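Local coordinates for CheC, inhibitor of MCP methylation / FliN fusion protein (Thermotoga maritima, PDB 4HYN) that probably dephosphorylates the chemotaxis response regulator CheY at the flagellar rotor, as a member of the CheC phosphatase family, at residues A[25-30]-A[87-92]; A[67-72]-A[188-193]; A[140-143]-A[148-151]. All blocks are in the same frame, centred on the assembly; numbering follows the deposited sequence.

Interaction 1 of 3, residues A[25-30]-A[87-92]; sequences TTLSMI and DLMMGG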
loop_
_atom_site.group_PDB
_atom_site.type_symbol
_atom_site.label_atom_id
_atom_site.label_comp_id
_atom_site.label_asym_id
_atom_site.label_seq_id
_atom_site.Cartn_x
_atom_site.Cartn_y
_atom_site.Cartn_z
ATOM N N THR A 25 -12.195 3.894 4.934
ATOM C CA THR A 25 -13.527 3.923 5.527
ATOM C C THR A 25 -13.664 3.006 6.738
ATOM O O THR A 25 -14.328 3.367 7.712
ATOM C CB THR A 25 -14.610 3.588 4.481
ATOM O OG1 THR A 25 -14.628 4.608 3.472
ATOM C CG2 THR A 25 -15.982 3.517 5.128
ATOM N N THR A 26 -13.070 1.814 6.670
ATOM C CA THR A 26 -13.130 0.882 7.797
ATOM C C THR A 26 -12.236 1.415 8.911
ATOM O O THR A 26 -12.556 1.302 10.090
ATOM C CB THR A 26 -12.661 -0.540 7.420
ATOM O OG1 THR A 26 -11.365 -0.478 6.818
ATOM C CG2 THR A 26 -13.630 -1.190 6.467
ATOM N N LEU A 27 -11.128 2.027 8.510
ATOM C CA LEU A 27 -10.165 2.620 9.425
ATOM C C LEU A 27 -10.849 3.769 10.146
ATOM O O LEU A 27 -10.663 3.978 11.342
ATOM C CB LEU A 27 -8.971 3.140 8.614
ATOM C CG LEU A 27 -7.597 3.247 9.268
ATOM C CD1 LEU A 27 -7.285 4.657 9.694
ATOM C CD2 LEU A 27 -7.533 2.289 10.434
ATOM N N SER A 28 -11.660 4.497 9.389
ATOM C CA SER A 28 -12.405 5.634 9.891
ATOM C C SER A 28 -13.481 5.162 10.853
ATOM O O SER A 28 -13.868 5.879 11.771
ATOM C CB SER A 28 -13.061 6.363 8.724
ATOM O OG SER A 28 -13.755 7.518 9.156
HETATM N N MSE A 29 -14.010 3.974 10.587
HETATM C CA MSE A 29 -15.058 3.383 11.409
HETATM C C MSE A 29 -14.504 2.949 12.764
HETATM O O MSE A 29 -15.165 3.094 13.787
HETATM C CB MSE A 29 -15.666 2.185 10.675
HETATM C CG MSE A 29 -17.174 2.205 10.640
HETATM SE SE MSE A 29 -17.818 3.912 9.991
HETATM C CE MSE A 29 -18.712 4.548 11.591
ATOM N N ILE A 30 -13.279 2.431 12.747
ATOM C CA ILE A 30 -12.588 1.966 13.941
ATOM C C ILE A 30 -12.283 3.184 14.816
ATOM O O ILE A 30 -12.470 3.153 16.044
ATOM C CB ILE A 30 -11.270 1.236 13.557
ATOM C CG1 ILE A 30 -11.586 -0.106 12.896
ATOM C CG2 ILE A 30 -10.399 1.028 14.767
ATOM C CD1 ILE A 30 -10.336 -0.878 12.436
ATOM N N ASP A 87 -0.585 5.499 17.850
ATOM C CA ASP A 87 -1.146 6.330 18.908
ATOM C C ASP A 87 -2.666 6.408 18.774
ATOM O O ASP A 87 -3.387 6.347 19.772
ATOM C CB ASP A 87 -0.526 7.735 18.863
ATOM C CG ASP A 87 -0.876 8.576 20.089
ATOM O OD1 ASP A 87 -1.390 9.698 19.910
ATOM O OD2 ASP A 87 -0.623 8.123 21.231
ATOM N N LEU A 88 -3.142 6.531 17.535
ATOM C CA LEU A 88 -4.574 6.595 17.250
ATOM C C LEU A 88 -5.264 5.286 17.649
ATOM O O LEU A 88 -6.290 5.303 18.330
ATOM C CB LEU A 88 -4.801 6.871 15.763
ATOM C CG LEU A 88 -5.303 8.244 15.306
ATOM C CD1 LEU A 88 -5.404 9.187 16.467
ATOM C CD2 LEU A 88 -4.400 8.799 14.221
HETATM N N MSE A 89 -4.689 4.158 17.237
HETATM C CA MSE A 89 -5.238 2.843 17.564
HETATM C C MSE A 89 -5.266 2.610 19.076
HETATM O O MSE A 89 -6.133 1.904 19.585
HETATM C CB MSE A 89 -4.407 1.728 16.916
HETATM C CG MSE A 89 -4.551 1.574 15.394
HETATM SE SE MSE A 89 -6.346 1.015 14.784
HETATM C CE MSE A 89 -6.707 2.505 13.608
HETATM N N MSE A 90 -4.304 3.194 19.787
HETATM C CA MSE A 90 -4.216 3.030 21.232
HETATM C C MSE A 90 -5.070 3.996 22.048
HETATM O O MSE A 90 -5.057 3.944 23.276
HETATM C CB MSE A 90 -2.755 3.072 21.678
HETATM C CG MSE A 90 -2.015 1.783 21.374
HETATM SE SE MSE A 90 -0.120 2.017 21.097
HETATM C CE MSE A 90 0.432 2.233 22.942
ATOM N N GLY A 91 -5.825 4.852 21.362
ATOM C CA GLY A 91 -6.697 5.794 22.044
ATOM C C GLY A 91 -6.333 7.267 21.960
ATOM O O GLY A 91 -7.192 8.124 22.176
ATOM N N GLY A 92 -5.082 7.563 21.617
ATOM C CA GLY A 92 -4.620 8.942 21.530
ATOM C C GLY A 92 -5.213 9.840 20.455
ATOM O O GLY A 92 -6.107 9.440 19.701
#
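Met89, a selenomethionine in this crystal, reaches across from the last turn of helix 79-89 and lays its end against Leu27 and Ile30, near the C-terminal end of helix 6-30. With CG beside the backbone N (chi1 -72°) and further bends at chi2 and chi3, the Met89 chain leaves its own helix and ends on its neighbour, although its first bond does not aim there. Its methyl CE meets Leu27 CD2 at 3.3 Å, a close approach in which the two side chains run obliquely to one another. Against Ile30 the same chain lies at roughly a right angle, so that CG2, the short branch of Ile30, faces Met89 SE at 4.1 Å and stands equally near CE. The contact is wholly apolar. It grades from buried Leu27 to exposed Ile30, with Met89 bridging the two. Helix 103-128 supplies the floor: Met89 also touches Ala108 and Ala112, while Leu27 rests on Met116. Just beyond Met89 the helix ends in a Schellman motif, where Gly91 takes the positive phi. The C-terminal ends of helices 6-30 and 79-89 thus meet through one long side chain, beside helix 103-128, in the CheC-like fold.

Interaction 2 of 3, residues A[67-72]-A[188-193]; sequences EGLEGL and VKKMYE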
loop_
_atom_site.group_PDB
_atom_site.type_symbol
_atom_site.label_atom_id
_atom_site.label_comp_id
_atom_site.label_asym_id
_atom_site.label_seq_id
_atom_site.Cartn_x
_atom_site.Cartn_y
_atom_site.Cartn_z
ATOM N N GLU A 67 -4.723 -16.953 -5.625
ATOM C CA GLU A 67 -5.889 -17.261 -6.472
ATOM C C GLU A 67 -6.641 -16.042 -6.991
ATOM O O GLU A 67 -7.401 -15.406 -6.266
ATOM C CB GLU A 67 -6.845 -18.238 -5.777
ATOM C CG GLU A 67 -7.421 -17.767 -4.460
ATOM C CD GLU A 67 -7.566 -18.902 -3.468
ATOM O OE1 GLU A 67 -6.630 -19.114 -2.661
ATOM O OE2 GLU A 67 -8.613 -19.585 -3.497
ATOM N N GLY A 68 -6.462 -15.752 -8.271
ATOM C CA GLY A 68 -7.098 -14.584 -8.855
ATOM C C GLY A 68 -5.943 -13.687 -9.233
ATOM O O GLY A 68 -5.811 -13.269 -10.383
ATOM N N LEU A 69 -5.103 -13.403 -8.243
ATOM C CA LEU A 69 -3.895 -12.607 -8.422
ATOM C C LEU A 69 -2.795 -13.305 -7.638
ATOM O O LEU A 69 -3.057 -13.925 -6.606
ATOM C CB LEU A 69 -4.069 -11.178 -7.906
ATOM C CG LEU A 69 -4.957 -10.242 -8.724
ATOM C CD1 LEU A 69 -4.933 -8.851 -8.105
ATOM C CD2 LEU A 69 -4.477 -10.190 -10.176
ATOM N N GLU A 70 -1.575 -13.249 -8.160
ATOM C CA GLU A 70 -0.428 -13.863 -7.497
ATOM C C GLU A 70 0.723 -12.883 -7.487
ATOM O O GLU A 70 1.153 -12.402 -8.528
ATOM C CB GLU A 70 -0.003 -15.151 -8.207
ATOM C CG GLU A 70 -0.965 -16.318 -8.011
ATOM C CD GLU A 70 -0.641 -17.519 -8.888
ATOM O OE1 GLU A 70 0.462 -17.551 -9.486
ATOM O OE2 GLU A 70 -1.498 -18.434 -8.983
ATOM N N GLY A 71 1.215 -12.575 -6.300
ATOM C CA GLY A 71 2.317 -11.649 -6.208
ATOM C C GLY A 71 2.408 -10.970 -4.864
ATOM O O GLY A 71 1.528 -11.112 -4.002
ATOM N N LEU A 72 3.495 -10.224 -4.700
ATOM C CA LEU A 72 3.762 -9.500 -3.478
ATOM C C LEU A 72 3.244 -8.066 -3.577
ATOM O O LEU A 72 3.406 -7.403 -4.595
ATOM C CB LEU A 72 5.263 -9.518 -3.197
ATOM C CG LEU A 72 5.721 -9.064 -1.819
ATOM C CD1 LEU A 72 5.194 -10.009 -0.740
ATOM C CD2 LEU A 72 7.231 -9.026 -1.814
ATOM N N VAL A 188 0.079 -5.739 -12.423
ATOM C CA VAL A 188 -0.698 -4.648 -13.011
ATOM C C VAL A 188 -1.307 -5.074 -14.348
ATOM O O VAL A 188 -2.490 -4.821 -14.604
ATOM C CB VAL A 188 0.172 -3.386 -13.211
ATOM C CG1 VAL A 188 -0.566 -2.342 -14.050
ATOM C CG2 VAL A 188 0.542 -2.806 -11.870
ATOM N N LYS A 189 -0.499 -5.732 -15.183
ATOM C CA LYS A 189 -0.947 -6.219 -16.493
ATOM C C LYS A 189 -2.066 -7.247 -16.297
ATOM O O LYS A 189 -3.029 -7.298 -17.063
ATOM C CB LYS A 189 0.218 -6.870 -17.256
ATOM C CG LYS A 189 -0.107 -7.195 -18.707
ATOM C CD LYS A 189 0.257 -8.625 -19.117
ATOM C CE LYS A 189 1.693 -8.727 -19.623
ATOM N NZ LYS A 189 2.025 -10.090 -20.147
ATOM N N LYS A 190 -1.927 -8.056 -15.253
ATOM C CA LYS A 190 -2.904 -9.084 -14.927
ATOM C C LYS A 190 -4.221 -8.424 -14.494
ATOM O O LYS A 190 -5.296 -8.849 -14.909
ATOM C CB LYS A 190 -2.365 -9.987 -13.817
ATOM C CG LYS A 190 -2.662 -11.461 -13.992
ATOM C CD LYS A 190 -4.155 -11.738 -14.062
ATOM C CE LYS A 190 -4.566 -12.130 -15.473
ATOM N NZ LYS A 190 -6.037 -12.029 -15.707
HETATM N N MSE A 191 -4.126 -7.389 -13.662
HETATM C CA MSE A 191 -5.306 -6.658 -13.206
HETATM C C MSE A 191 -5.975 -5.958 -14.389
HETATM O O MSE A 191 -7.187 -5.813 -14.418
HETATM C CB MSE A 191 -4.929 -5.608 -12.160
HETATM C CG MSE A 191 -4.420 -6.153 -10.840
HETATM SE SE MSE A 191 -3.826 -4.693 -9.699
HETATM C CE MSE A 191 -5.476 -3.695 -9.672
ATOM N N TYR A 192 -5.177 -5.542 -15.368
ATOM C CA TYR A 192 -5.695 -4.869 -16.545
ATOM C C TYR A 192 -6.507 -5.814 -17.426
ATOM O O TYR A 192 -7.461 -5.383 -18.068
ATOM C CB TYR A 192 -4.563 -4.225 -17.351
ATOM C CG TYR A 192 -5.058 -3.211 -18.352
ATOM C CD1 TYR A 192 -5.748 -2.068 -17.931
ATOM C CD2 TYR A 192 -4.882 -3.407 -19.724
ATOM C CE1 TYR A 192 -6.261 -1.149 -18.849
ATOM C CE2 TYR A 192 -5.389 -2.490 -20.655
ATOM C CZ TYR A 192 -6.082 -1.365 -20.207
ATOM O OH TYR A 192 -6.626 -0.476 -21.115
ATOM N N GLU A 193 -6.130 -7.092 -17.472
ATOM C CA GLU A 193 -6.865 -8.069 -18.274
ATOM C C GLU A 193 -8.263 -8.244 -17.701
ATOM O O GLU A 193 -9.231 -8.336 -18.443
ATOM C CB GLU A 193 -6.145 -9.419 -18.298
ATOM C CG GLU A 193 -4.882 -9.446 -19.144
ATOM C CD GLU A 193 -4.006 -10.671 -18.882
ATOM O OE1 GLU A 193 -4.543 -11.759 -18.558
ATOM O OE2 GLU A 193 -2.767 -10.539 -19.003
#
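A beta-hairpin loop packed on the C-terminal helix is the element at work here: Leu69, in the turn joining strands 57-66 and 71-78, lies against Met191 and Lys190 of helix 185-200. The forked end of Leu69 straddles one carbon, its CD1 standing 3.9 Å from Met191 CG and its CD2 4.1 Å from that same Met191 atom. The two side chains meet at about a right angle, so the leucine presents its tip to the flank of the selenomethionine chain. Lys190 takes part through its aliphatic portion. Bends at chi2 and chi3 bring its CD to 4.2 Å from Leu69 CD2, and the chain passes the leucine at a slant. Its charged end goes on along its own helix, where Lys190 NZ makes a salt bridge of 3.2 Å with Glu193 OE1, and it also has a cation-pi partner in Tyr194. The lysine thus divides its work, hydrocarbon to the loop and ammonium to the surface of the helix. Gly68, at a positive phi of 115° that favours glycine, turns the chain ahead of Leu69. Beneath this, Leu69 and Met191 both touch Leu124 of helix 103-128, and Met191 continues onto Met11 and Ile15 of helix 6-30. The hairpin turn and the last helix therefore pack against the N-terminal part of helix 6-30 and the C-terminal end of helix 103-128.

Interaction 3 of 3, residues A[140-143]-A[148-151]; sequences EILN and NTQF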
loop_
_atom_site.group_PDB
_atom_site.type_symbol
_atom_site.label_atom_id
_atom_site.label_comp_id
_atom_site.label_asym_id
_atom_site.label_seq_id
_atom_site.Cartn_x
_atom_site.Cartn_y
_atom_site.Cartn_z
ATOM N N GLU A 140 7.386 -5.254 9.171
ATOM C CA GLU A 140 8.780 -5.261 9.543
ATOM C C GLU A 140 9.414 -3.911 9.276
ATOM O O GLU A 140 8.926 -3.118 8.474
ATOM C CB GLU A 140 9.536 -6.394 8.841
ATOM C CG GLU A 140 9.532 -6.340 7.323
ATOM C CD GLU A 140 9.987 -7.645 6.679
ATOM O OE1 GLU A 140 10.286 -8.609 7.421
ATOM O OE2 GLU A 140 10.031 -7.710 5.426
ATOM N N ILE A 141 10.456 -3.625 10.037
ATOM C CA ILE A 141 11.175 -2.381 9.903
ATOM C C ILE A 141 12.404 -2.626 9.022
ATOM O O ILE A 141 13.142 -3.594 9.207
ATOM C CB ILE A 141 11.542 -1.823 11.297
ATOM C CG1 ILE A 141 11.915 -0.353 11.198
ATOM C CG2 ILE A 141 12.682 -2.612 11.921
ATOM C CD1 ILE A 141 11.955 0.304 12.545
ATOM N N LEU A 142 12.550 -1.797 8.000
ATOM C CA LEU A 142 13.658 -1.915 7.069
ATOM C C LEU A 142 14.458 -0.605 7.047
ATOM O O LEU A 142 13.888 0.480 6.902
ATOM C CB LEU A 142 13.105 -2.262 5.680
ATOM C CG LEU A 142 14.021 -2.627 4.505
ATOM C CD1 LEU A 142 14.920 -3.800 4.860
ATOM C CD2 LEU A 142 13.163 -2.987 3.302
ATOM N N ASN A 143 15.771 -0.709 7.256
ATOM C CA ASN A 143 16.646 0.462 7.248
ATOM C C ASN A 143 17.190 0.713 5.843
ATOM O O ASN A 143 18.180 0.098 5.434
ATOM C CB ASN A 143 17.805 0.275 8.230
ATOM C CG ASN A 143 18.558 1.578 8.513
ATOM O OD1 ASN A 143 18.410 2.578 7.795
ATOM N ND2 ASN A 143 19.359 1.573 9.577
ATOM N N ASN A 148 23.254 -2.933 2.995
ATOM C CA ASN A 148 23.061 -4.375 2.882
ATOM C C ASN A 148 21.610 -4.816 2.768
ATOM O O ASN A 148 21.338 -5.950 2.372
ATOM C CB ASN A 148 23.704 -5.086 4.075
ATOM C CG ASN A 148 25.175 -4.765 4.217
ATOM O OD1 ASN A 148 25.932 -4.836 3.246
ATOM N ND2 ASN A 148 25.586 -4.385 5.422
ATOM N N THR A 149 20.679 -3.947 3.153
ATOM C CA THR A 149 19.269 -4.303 3.087
ATOM C C THR A 149 18.735 -4.294 1.664
ATOM O O THR A 149 19.227 -3.573 0.798
ATOM C CB THR A 149 18.399 -3.388 3.967
ATOM O OG1 THR A 149 18.563 -2.025 3.559
ATOM C CG2 THR A 149 18.770 -3.543 5.438
ATOM N N GLN A 150 17.749 -5.141 1.414
ATOM C CA GLN A 150 17.149 -5.216 0.093
ATOM C C GLN A 150 15.634 -5.031 0.182
ATOM O O GLN A 150 14.989 -5.503 1.122
ATOM C CB GLN A 150 17.490 -6.560 -0.566
ATOM C CG GLN A 150 18.992 -6.777 -0.785
ATOM C CD GLN A 150 19.341 -8.196 -1.230
ATOM O OE1 GLN A 150 20.467 -8.667 -1.024
ATOM N NE2 GLN A 150 18.374 -8.887 -1.838
ATOM N N PHE A 151 15.070 -4.304 -0.773
ATOM C CA PHE A 151 13.629 -4.114 -0.794
ATOM C C PHE A 151 12.987 -5.497 -1.064
ATOM O O PHE A 151 13.567 -6.328 -1.783
ATOM C CB PHE A 151 13.263 -3.121 -1.908
ATOM C CG PHE A 151 11.883 -2.555 -1.786
ATOM C CD1 PHE A 151 10.801 -3.178 -2.399
ATOM C CD2 PHE A 151 11.656 -1.403 -1.045
ATOM C CE1 PHE A 151 9.513 -2.659 -2.273
ATOM C CE2 PHE A 151 10.379 -0.882 -0.915
ATOM C CZ PHE A 151 9.306 -1.514 -1.532
#
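Leu142, on strand 133-143 at one edge of the sheet, overlaps the side chain of Thr149 in the loop that follows. The two run past each other in opposite directions, and the leading contact is Leu142 CD1 to Thr149 CB at 3.6 Å, with Thr149 CG2 slightly farther off at 3.9 Å from the same Leu142 methyl. The other branch of the leucine, CD2, lies 3.8 Å from the carbonyl O of Gln150, so the fork spreads along the loop backbone instead of pressing on a single residue. Its direction follows from a chi1 of -172°, which swings CG opposite the backbone N and out over the loop. Thr149 adds a polar grip: its OG1 is 2.9 Å from Asn143 O, within hydrogen-bonding distance, but Asp146 O is a second acceptor for the same hydroxyl, and the single proton is contested. A chi1 of 58° tucks that hydroxyl between N and carbonyl carbon and leaves CG2 beside both Leu142 CD1 and the Asn143 carbonyl. A valine in its place would probably leave the carbonyls of Asn143 and Asp146 without the hydroxyl that lies within reach of both. Within the turn, Asn143 OD1 bonds to Asp145 N and Asp146 OD1 to Asn148 N, each closing an Asx turn. Beyond it Phe151 settles on Val74 and Val76 of strand 71-78. The arrangement is that of a loop with two Asx turns folded back on an edge strand, a threonine hydroxyl lying between two candidate carbonyls, before the chain continues across the sheet.

Overall arrangement
Interactions 1 and 2 lie on opposite sides of the chain's centre, about 30 Å apart between centres, yet both involve helices 6-30 and 103-128, interaction 1 near the C-terminal end of helix 6-30 and interaction 2 against its N-terminal part. Both are partly buried and join elements distant in sequence by apolar packing; in interaction 2 a lysine carries its charge off toward its own helix. Interaction 3 is local and at the surface, and a threonine hydroxyl within hydrogen-bonding reach of two carbonyls accompanies its leucine contact. It reaches the same antiparallel sheet as interaction 2. Hydrocarbon thus joins helix to helix in interaction 1 and hairpin turn to helix in interaction 2, while polar bonds shape the loop of interaction 3.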